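PDB 6VTJ: Non-ribosomal peptide synthetase from Methanobrevibacter ruminantium, which probably carries a peptidyl thioester on the phosphopantetheine arm of its carrier domain and releases it by reduction in the adjoining reductase domain. Local coordinates for residues T213-A218 and V254-I259; K314-G319 and A375-P380. All coordinates share one frame; numbering follows the deposited sequence.

Contact 1 of 2, residues T213-A218 and V254-I259; sequences TVINSA and VQISTI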
ATOM      1  N   THR A 213      15.172   3.640  17.797  1.00 35.83           N
ATOM      2  CA  THR A 213      14.744   3.229  16.466  1.00 29.91           C
ATOM      3  C   THR A 213      13.448   3.930  16.102  1.00 30.36           C
ATOM      4  O   THR A 213      12.492   3.872  16.874  1.00 30.70           O
ATOM      5  CB  THR A 213      14.512   1.724  16.387  1.00 30.24           C
ATOM      6  OG1 THR A 213      15.647   1.003  16.894  1.00 34.11           O
ATOM      7  CG2 THR A 213      14.227   1.325  14.941  1.00 30.33           C
ATOM      8  N   VAL A 214      13.403   4.561  14.929  1.00 29.88           N
ATOM      9  CA  VAL A 214      12.148   5.033  14.354  1.00 30.46           C
ATOM     10  C   VAL A 214      11.628   3.955  13.413  1.00 23.95           C
ATOM     11  O   VAL A 214      12.376   3.443  12.587  1.00 28.88           O
ATOM     12  CB  VAL A 214      12.336   6.361  13.611  1.00 26.86           C
ATOM     13  CG1 VAL A 214      11.007   6.798  13.018  1.00 23.55           C
ATOM     14  CG2 VAL A 214      12.886   7.433  14.548  1.00 29.31           C
ATOM     15  N   ILE A 215      10.375   3.562  13.579  1.00 22.17           N
ATOM     16  CA  ILE A 215       9.679   2.706  12.622  1.00 25.50           C
ATOM     17  C   ILE A 215       8.559   3.529  12.001  1.00 24.65           C
ATOM     18  O   ILE A 215       7.588   3.907  12.679  1.00 26.44           O
ATOM     19  CB  ILE A 215       9.156   1.420  13.271  1.00 25.25           C
ATOM     20  CG1 ILE A 215      10.314   0.707  13.996  1.00 25.82           C
ATOM     21  CG2 ILE A 215       8.553   0.529  12.206  1.00 24.12           C
ATOM     22  CD1 ILE A 215      10.014  -0.717  14.435  1.00 23.89           C
ATOM     23  N   ASN A 216       8.708   3.827  10.704  1.00 26.84           N
ATOM     24  CA  ASN A 216       7.796   4.707   9.979  1.00 23.79           C
ATOM     25  C   ASN A 216       6.848   3.857   9.150  1.00 22.32           C
ATOM     26  O   ASN A 216       7.155   3.458   8.018  1.00 23.69           O
ATOM     27  CB  ASN A 216       8.543   5.698   9.100  1.00 24.59           C
ATOM     28  CG  ASN A 216       7.613   6.782   8.594  1.00 29.11           C
ATOM     29  OD1 ASN A 216       7.069   7.548   9.387  1.00 31.45           O
ATOM     30  ND2 ASN A 216       7.366   6.805   7.296  1.00 27.10           N
ATOM     31  N   SER A 217       5.699   3.541   9.747  1.00 24.47           N
ATOM     32  CA  SER A 217       4.636   2.850   9.045  1.00 23.27           C
ATOM     33  C   SER A 217       3.485   3.774   8.692  1.00 24.21           C
ATOM     34  O   SER A 217       2.560   3.339   8.010  1.00 26.03           O
ATOM     35  CB  SER A 217       4.121   1.660   9.867  1.00 23.68           C
ATOM     36  OG  SER A 217       3.238   2.108  10.881  1.00 29.32           O
ATOM     37  N   ALA A 218       3.516   5.040   9.121  1.00 25.96           N
ATOM     38  CA  ALA A 218       2.512   5.986   8.660  1.00 25.62           C
ATOM     39  C   ALA A 218       2.656   6.158   7.161  1.00 27.26           C
ATOM     40  O   ALA A 218       3.763   6.375   6.659  1.00 25.29           O
ATOM     41  CB  ALA A 218       2.660   7.345   9.345  1.00 23.66           C
ATOM     42  N   VAL A 254      13.844   3.022  10.301  1.00 26.66           N
ATOM     43  CA  VAL A 254      13.272   1.903   9.574  1.00 23.98           C
ATOM     44  C   VAL A 254      12.036   2.401   8.838  1.00 27.52           C
ATOM     45  O   VAL A 254      11.034   2.760   9.462  1.00 24.84           O
ATOM     46  CB  VAL A 254      12.922   0.754  10.513  1.00 24.73           C
ATOM     47  CG1 VAL A 254      12.306  -0.379   9.715  1.00 21.95           C
ATOM     48  CG2 VAL A 254      14.183   0.304  11.258  1.00 25.85           C
ATOM     49  N   GLN A 255      12.103   2.393   7.517  1.00 24.75           N
ATOM     50  CA  GLN A 255      11.006   2.800   6.659  1.00 26.62           C
ATOM     51  C   GLN A 255      10.241   1.555   6.224  1.00 25.42           C
ATOM     52  O   GLN A 255      10.849   0.597   5.740  1.00 24.50           O
ATOM     53  CB  GLN A 255      11.553   3.562   5.442  1.00 23.10           C
ATOM     54  CG  GLN A 255      10.576   3.682   4.244  1.00 27.27           C
ATOM     55  CD  GLN A 255       9.423   4.636   4.511  1.00 24.48           C
ATOM     56  OE1 GLN A 255       9.158   5.009   5.660  1.00 28.11           O
ATOM     57  NE2 GLN A 255       8.742   5.055   3.442  1.00 26.82           N
ATOM     58  N   ILE A 256       8.924   1.547   6.414  1.00 26.83           N
ATOM     59  CA  ILE A 256       8.102   0.502   5.823  1.00 25.48           C
ATOM     60  C   ILE A 256       7.762   0.940   4.412  1.00 26.72           C
ATOM     61  O   ILE A 256       7.234   2.034   4.208  1.00 25.74           O
ATOM     62  CB  ILE A 256       6.828   0.242   6.637  1.00 23.95           C
ATOM     63  CG1 ILE A 256       7.171   0.036   8.121  1.00 25.44           C
ATOM     64  CG2 ILE A 256       6.036  -0.904   6.005  1.00 22.87           C
ATOM     65  CD1 ILE A 256       8.258  -1.062   8.390  1.00 24.64           C
ATOM     66  N   SER A 257       8.084   0.094   3.438  1.00 30.22           N
ATOM     67  CA  SER A 257       7.906   0.452   2.038  1.00 27.20           C
ATOM     68  C   SER A 257       7.002  -0.572   1.361  1.00 26.36           C
ATOM     69  O   SER A 257       6.299  -1.330   2.038  1.00 26.63           O
ATOM     70  CB  SER A 257       9.265   0.536   1.333  1.00 27.73           C
ATOM     71  OG  SER A 257       9.170   1.205   0.073  1.00 26.68           O
ATOM     72  N   THR A 258       6.987  -0.592   0.037  1.00 23.91           N
ATOM     73  CA  THR A 258       6.149  -1.517  -0.702  1.00 27.36           C
ATOM     74  C   THR A 258       6.999  -2.245  -1.731  1.00 28.04           C
ATOM     75  O   THR A 258       7.912  -1.663  -2.326  1.00 30.03           O
ATOM     76  CB  THR A 258       4.951  -0.797  -1.402  1.00 23.94           C
ATOM     77  OG1 THR A 258       4.275  -1.720  -2.257  1.00 23.87           O
ATOM     78  CG2 THR A 258       5.421   0.391  -2.258  1.00 31.24           C
ATOM     79  N   ILE A 259       6.706  -3.531  -1.915  1.00 24.32           N
ATOM     80  CA  ILE A 259       7.328  -4.296  -2.984  1.00 26.66           C
ATOM     81  C   ILE A 259       6.988  -3.719  -4.350  1.00 28.61           C
ATOM     82  O   ILE A 259       7.696  -3.982  -5.328  1.00 31.19           O
ATOM     83  CB  ILE A 259       6.895  -5.778  -2.886  1.00 24.02           C
ATOM     84  CG1 ILE A 259       7.889  -6.689  -3.617  1.00 23.40           C
ATOM     85  CG2 ILE A 259       5.453  -5.964  -3.421  1.00 24.37           C
ATOM     86  CD1 ILE A 259       9.304  -6.602  -3.068  1.00 26.19           C
TER
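N216 lays its carboxamide beside that of Q255, the two extending together from one face of the sheet. Their amide planes are only 12° apart, and N216 ND2 donates to Q255 OE1 over 3.0 Å, reaching an in-plane lone pair. A bend at chi2 (71°) turns CD of Q255 back toward its partner. The other end of the N216 amide is also fixed, since OD1 is hydrogen-bonded to T132 OG1 on strand 129-132. An alanine at N216 would probably leave Q255 OE1 without this donor, T132 OG1 without its N216 partner, and the Q255 amide freer to turn. Beneath the pair, V254 N donates to V214 O (2.7 Å), N216 N to V254 O (2.8 Å) and I256 N to N216 O (3.1 Å), the bonding of parallel strands, which helix 229-246 connects in a beta-alpha-beta crossover of the Rossmann-type reductase fold. The strand axes run 15° from parallel. On the face of I215 and V254, T213 CG2 meets V254 CG2 at 3.8 Å, and I215 CG2 meets I256 CD1 at 4.1 Å. Where strand 213-216 gives way to loop, S217 CB packs against I256 CG1 at 3.9 Å, while S217 OG bonds to T132 O.

Contact 2 of 2, residues K314-G319 and A375-P380; sequences KIIRVG and ALSKTP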
ATOM      1  N   LYS A 314      16.990   1.022   7.519  1.00 26.72           N
ATOM      2  CA  LYS A 314      16.422  -0.156   6.886  1.00 29.92           C
ATOM      3  C   LYS A 314      15.214   0.251   6.061  1.00 27.12           C
ATOM      4  O   LYS A 314      14.453   1.160   6.415  1.00 26.82           O
ATOM      5  CB  LYS A 314      15.984  -1.228   7.895  1.00 28.00           C
ATOM      6  CG  LYS A 314      16.903  -1.396   9.087  1.00 29.64           C
ATOM      7  CD  LYS A 314      17.617  -2.706   9.028  1.00 26.52           C
ATOM      8  CE  LYS A 314      18.658  -2.845  10.139  1.00 27.11           C
ATOM      9  NZ  LYS A 314      19.950  -3.213   9.481  1.00 25.24           N
ATOM     10  N   ILE A 315      15.047  -0.444   4.954  1.00 24.64           N
ATOM     11  CA  ILE A 315      13.862  -0.333   4.134  1.00 28.18           C
ATOM     12  C   ILE A 315      13.255  -1.729   4.056  1.00 26.49           C
ATOM     13  O   ILE A 315      13.883  -2.657   3.538  1.00 27.50           O
ATOM     14  CB  ILE A 315      14.187   0.234   2.745  1.00 28.25           C
ATOM     15  CG1 ILE A 315      14.642   1.698   2.884  1.00 28.12           C
ATOM     16  CG2 ILE A 315      12.982   0.094   1.823  1.00 26.85           C
ATOM     17  CD1 ILE A 315      15.274   2.270   1.657  1.00 26.07           C
ATOM     18  N   ILE A 316      12.046  -1.873   4.574  1.00 24.13           N
ATOM     19  CA  ILE A 316      11.356  -3.151   4.639  1.00 28.27           C
ATOM     20  C   ILE A 316      10.183  -3.050   3.670  1.00 23.83           C
ATOM     21  O   ILE A 316       9.147  -2.464   4.001  1.00 27.74           O
ATOM     22  CB  ILE A 316      10.894  -3.471   6.074  1.00 22.47           C
ATOM     23  CG1 ILE A 316      12.106  -3.632   7.013  1.00 25.39           C
ATOM     24  CG2 ILE A 316      10.010  -4.723   6.108  1.00 26.62           C
ATOM     25  CD1 ILE A 316      11.702  -4.011   8.456  1.00 28.76           C
ATOM     26  N   ARG A 317      10.329  -3.612   2.469  1.00 24.39           N
ATOM     27  CA  ARG A 317       9.226  -3.648   1.509  1.00 28.34           C
ATOM     28  C   ARG A 317       8.219  -4.734   1.883  1.00 25.90           C
ATOM     29  O   ARG A 317       8.570  -5.918   1.963  1.00 27.04           O
ATOM     30  CB  ARG A 317       9.761  -3.885   0.098  1.00 25.25           C
ATOM     31  CG  ARG A 317      10.671  -2.775  -0.382  1.00 26.21           C
ATOM     32  CD  ARG A 317      11.393  -3.150  -1.656  1.00 25.57           C
ATOM     33  NE  ARG A 317      12.180  -2.026  -2.150  1.00 25.48           N
ATOM     34  CZ  ARG A 317      13.243  -2.148  -2.929  1.00 28.32           C
ATOM     35  NH1 ARG A 317      13.651  -3.363  -3.307  1.00 26.77           N
ATOM     36  NH2 ARG A 317      13.891  -1.056  -3.337  1.00 27.38           N
ATOM     37  N   VAL A 318       6.965  -4.351   2.090  1.00 26.08           N
ATOM     38  CA  VAL A 318       5.920  -5.318   2.408  1.00 28.91           C
ATOM     39  C   VAL A 318       5.003  -5.484   1.198  1.00 29.62           C
ATOM     40  O   VAL A 318       5.066  -4.727   0.222  1.00 32.02           O
ATOM     41  CB  VAL A 318       5.130  -4.943   3.688  1.00 29.84           C
ATOM     42  CG1 VAL A 318       6.075  -4.937   4.908  1.00 24.22           C
ATOM     43  CG2 VAL A 318       4.380  -3.614   3.539  1.00 26.01           C
ATOM     44  N   GLY A 319       4.168  -6.514   1.252  1.00 27.71           N
ATOM     45  CA  GLY A 319       3.380  -6.876   0.098  1.00 26.94           C
ATOM     46  C   GLY A 319       1.890  -6.701   0.295  1.00 28.29           C
ATOM     47  O   GLY A 319       1.414  -5.585   0.512  1.00 29.71           O
ATOM     48  N   ALA A 375      11.857  -8.286  13.642  1.00 26.24           N
ATOM     49  CA  ALA A 375      13.078  -9.093  13.519  1.00 22.29           C
ATOM     50  C   ALA A 375      14.083  -8.438  12.587  1.00 23.95           C
ATOM     51  O   ALA A 375      15.279  -8.379  12.889  1.00 25.31           O
ATOM     52  CB  ALA A 375      12.748 -10.508  13.026  1.00 21.44           C
ATOM     53  N   LEU A 376      13.626  -7.969  11.424  1.00 23.35           N
ATOM     54  CA  LEU A 376      14.540  -7.391  10.453  1.00 24.06           C
ATOM     55  C   LEU A 376      15.137  -6.081  10.941  1.00 26.86           C
ATOM     56  O   LEU A 376      16.225  -5.714  10.491  1.00 24.64           O
ATOM     57  CB  LEU A 376      13.828  -7.203   9.110  1.00 22.52           C
ATOM     58  CG  LEU A 376      13.391  -8.545   8.501  1.00 23.96           C
ATOM     59  CD1 LEU A 376      12.422  -8.367   7.327  1.00 22.89           C
ATOM     60  CD2 LEU A 376      14.601  -9.391   8.086  1.00 25.35           C
ATOM     61  N   SER A 377      14.472  -5.383  11.874  1.00 26.40           N
ATOM     62  CA  SER A 377      15.039  -4.140  12.386  1.00 23.43           C
ATOM     63  C   SER A 377      16.337  -4.373  13.164  1.00 24.88           C
ATOM     64  O   SER A 377      17.116  -3.430  13.329  1.00 26.59           O
ATOM     65  CB  SER A 377      14.003  -3.422  13.257  1.00 27.64           C
ATOM     66  OG  SER A 377      12.822  -3.124  12.491  1.00 30.77           O
ATOM     67  N   LYS A 378      16.603  -5.607  13.614  1.00 27.62           N
ATOM     68  CA  LYS A 378      17.803  -5.931  14.388  1.00 28.33           C
ATOM     69  C   LYS A 378      18.968  -6.459  13.539  1.00 30.58           C
ATOM     70  O   LYS A 378      20.024  -6.786  14.102  1.00 33.62           O
ATOM     71  CB  LYS A 378      17.473  -6.965  15.474  1.00 33.68           C
ATOM     72  CG  LYS A 378      16.296  -6.645  16.426  1.00 29.53           C
ATOM     73  CD  LYS A 378      16.156  -7.816  17.426  1.00 39.59           C
ATOM     74  CE  LYS A 378      14.977  -7.694  18.382  1.00 40.34           C
ATOM     75  NZ  LYS A 378      13.706  -8.036  17.700  1.00 41.77           N
ATOM     76  N   THR A 379      18.816  -6.550  12.211  1.00 27.86           N
ATOM     77  CA  THR A 379      19.878  -7.054  11.340  1.00 27.13           C
ATOM     78  C   THR A 379      21.076  -6.086  11.316  1.00 30.26           C
ATOM     79  O   THR A 379      20.948  -4.924  11.708  1.00 29.08           O
ATOM     80  CB  THR A 379      19.330  -7.279   9.929  1.00 25.10           C
ATOM     81  OG1 THR A 379      18.762  -6.069   9.416  1.00 26.64           O
ATOM     82  CG2 THR A 379      18.255  -8.411   9.921  1.00 23.21           C
ATOM     83  N   PRO A 380      22.252  -6.547  10.872  1.00 30.12           N
ATOM     84  CA  PRO A 380      23.449  -5.681  10.884  1.00 31.01           C
ATOM     85  C   PRO A 380      23.319  -4.449   9.991  1.00 30.01           C
ATOM     86  O   PRO A 380      22.496  -4.393   9.071  1.00 27.76           O
ATOM     87  CB  PRO A 380      24.559  -6.608  10.370  1.00 30.70           C
ATOM     88  CG  PRO A 380      24.042  -8.028  10.633  1.00 26.67           C
ATOM     89  CD  PRO A 380      22.562  -7.909  10.383  1.00 27.36           C
TER
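K314 reaches from its strand to the turn L376-T379, which continues from helix 366-376; there NZ donates to T379 OG1 over 3.1 Å and to T379 O over 3.0 Å. The second bond approaches from above the carbonyl plane, 70° out of it. The chain gets there bent at chi2 (-111°), which sets CD 3.6 Å from L376 O. CE lies 3.3 Å from T379 OG1. NZ also bonds to S383 O, so several oxygens surround the buried ammonium, an arrangement likely to favour its charged form. Two residues further along the strand the contact is apolar: I316 CD1 meets L376 CB at 3.9 Å.

The next shell fixes T379. The turn is type I, and L376 O accepts both T379 N and T379 OG1, the latter at 2.8 Å. This bond holds the hydroxyl, using its proton while K314 donates to the oxygen. S377 OG bonds to I373 O, tying the turn to the helix; buried S377 O, 3.6 Å from K314 CE, has no polar partner.

F386 of strand 385-388 touches K314, L376 and T379, and V254 touches S377, placing the end of helix 366-376 against strand 313-322 and its neighbours 252-258 and 385-388.

Overall arrangement
Contacts 1 and 2 lie in series along the chain, yet their centres are only 8 Å apart because strands 252-258 and 313-322 are neighbours in one sheet. Two probable backbone hydrogen bonds join them directly: Q255 N to K314 O at 2.9 Å and S257 N to I316 O at 2.8 Å. Contact 1 thus pairs strand with strand within the sheet, whereas contact 2 fastens a helix end and turn onto the next strand. V254 belongs to the first and packs against K314 and I316 of the second. The side chain of I256, in contact 1, stands about 12 Å from the bound 4'-phosphopantetheine.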